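Local coordinates for PAAR motif family protein (Pseudomonas aeruginosa, PDB 6XRF) that probably serves as a type VI secretion spike-tip or effector protein, represented here by its N-terminal helical piece, at residues L31-A35 with L51-A56. Numbering follows the deposited sequence.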
loop_
_atom_site.group_PDB
_atom_site.type_symbol
_atom_site.label_atom_id
_atom_site.label_comp_id
_atom_site.label_asym_id
_atom_site.label_seq_id
_atom_site.Cartn_x
_atom_site.Cartn_y
_atom_site.Cartn_z
ATOM N N LEU C 31 -0.571 -1.598 12.374
ATOM C CA LEU C 31 0.668 -0.827 12.314
ATOM C C LEU C 31 0.615 0.211 11.196
ATOM O O LEU C 31 1.025 1.362 11.392
ATOM C CB LEU C 31 1.859 -1.764 12.129
ATOM C CG LEU C 31 2.044 -2.802 13.240
ATOM C CD1 LEU C 31 3.342 -3.580 13.059
ATOM C CD2 LEU C 31 2.005 -2.154 14.619
ATOM N N ILE C 32 0.112 -0.174 10.021
ATOM C CA ILE C 32 -0.039 0.791 8.936
ATOM C C ILE C 32 -1.000 1.901 9.346
ATOM O O ILE C 32 -0.800 3.074 9.011
ATOM C CB ILE C 32 -0.517 0.083 7.654
ATOM C CG1 ILE C 32 0.573 -0.845 7.111
ATOM C CG2 ILE C 32 -0.933 1.110 6.612
ATOM C CD1 ILE C 32 0.060 -1.870 6.103
ATOM N N GLY C 33 -2.055 1.549 10.082
ATOM C CA GLY C 33 -3.045 2.544 10.461
ATOM C C GLY C 33 -2.500 3.582 11.422
ATOM O O GLY C 33 -2.885 4.753 11.367
ATOM N N ALA C 34 -1.602 3.170 12.320
ATOM C CA ALA C 34 -0.998 4.120 13.244
ATOM C C ALA C 34 -0.027 5.044 12.523
ATOM O O ALA C 34 0.004 6.252 12.786
ATOM C CB ALA C 34 -0.282 3.375 14.371
ATOM N N ALA C 35 0.771 4.493 11.605
ATOM C CA ALA C 35 1.782 5.294 10.922
ATOM C C ALA C 35 1.163 6.479 10.192
ATOM O O ALA C 35 1.746 7.571 10.159
ATOM C CB ALA C 35 2.565 4.419 9.943
ATOM N N LEU C 51 7.357 2.967 7.893
ATOM C CA LEU C 51 7.316 3.042 9.351
ATOM C C LEU C 51 6.589 1.841 9.945
ATOM O O LEU C 51 6.999 1.311 10.986
ATOM C CB LEU C 51 6.648 4.350 9.778
ATOM C CG LEU C 51 6.454 4.616 11.271
ATOM C CD1 LEU C 51 7.785 4.737 11.991
ATOM C CD2 LEU C 51 5.615 5.886 11.465
ATOM N N ALA C 52 5.506 1.399 9.299
ATOM C CA ALA C 52 4.803 0.205 9.761
ATOM C C ALA C 52 5.746 -0.990 9.842
ATOM O O ALA C 52 5.642 -1.815 10.761
ATOM C CB ALA C 52 3.628 -0.097 8.831
ATOM N N GLY C 53 6.676 -1.096 8.891
ATOM C CA GLY C 53 7.639 -2.184 8.926
ATOM C C GLY C 53 8.724 -1.986 9.971
ATOM O O GLY C 53 9.175 -2.951 10.594
ATOM N N SER C 54 9.174 -0.744 10.167
ATOM C CA SER C 54 10.110 -0.488 11.257
ATOM C C SER C 54 9.446 -0.778 12.597
ATOM O O SER C 54 10.060 -1.376 13.489
ATOM C CB SER C 54 10.621 0.952 11.200
ATOM O OG SER C 54 9.681 1.869 11.731
ATOM N N ILE C 55 8.184 -0.371 12.754
ATOM C CA ILE C 55 7.439 -0.722 13.961
ATOM C C ILE C 55 7.383 -2.235 14.117
ATOM O O ILE C 55 7.745 -2.785 15.162
ATOM C CB ILE C 55 6.025 -0.115 13.921
ATOM C CG1 ILE C 55 6.099 1.409 13.997
ATOM C CG2 ILE C 55 5.173 -0.689 15.055
ATOM C CD1 ILE C 55 4.757 2.089 13.820
ATOM N N ALA C 56 6.929 -2.932 13.074
ATOM C CA ALA C 56 6.792 -4.382 13.168
ATOM C C ALA C 56 8.129 -5.035 13.500
ATOM O O ALA C 56 8.182 -6.019 14.250
ATOM C CB ALA C 56 6.225 -4.947 11.866
#
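Two donors share Leu51 O: Ile55 N at 2.7 Å, in the regular backbone bond of the helix, and Ser54 OG at 2.8 Å. The hydroxyl makes an angle of 117° at the carbonyl and lies slightly tilted from its plane. The serine thus closes a bond within its own helix; Leu51's side chain, by contrast, points toward helix 25-37, which forms a helix-loop-helix pair with helix 45-57. Over the short segments the N-to-C directions of these consecutive helices differ by 123°, an oblique crossing, and the axes come within 8.5 Å. The interface is apolar, with leucine and isoleucine branches packed against alanine methyls. Leu51 CD2 meets Ala35 CB at 3.7 Å. Nearly a turn back along helix 25-37, the CA atoms of Ile32 and Ala52 lie 4.9 Å apart, the nearest CA pair across the contact. Ala52 CB reaches Ile32 CG1 at 3.6 Å and also faces Leu31 CB. Although Ile32 sets off away from the other helix, chi1 places CG1 beside the backbone N, on the side where Ala52 CB lies.

A chain of another protein runs along this pair: Gly33 O accepts a hydrogen bond from a polar side chain there, Leu31 and Ala34 pack on aromatic ones, and Ile55 lies against a basic one. Such cover over the alanine- and glycine-rich N-terminal part of the protein is consistent with a chaperone that shields these helices in PAAR effectors. Leu31 supplies the largest part of the helix-helix contact. With CG anti to its carbonyl carbon (chi1 -60°), both branches are directed at helix 45-57; CD2 slides past Ile55 CG2 at 3.5 Å, and CD1, extended trans from CA, ends on Ala56 CB at 3.4 Å.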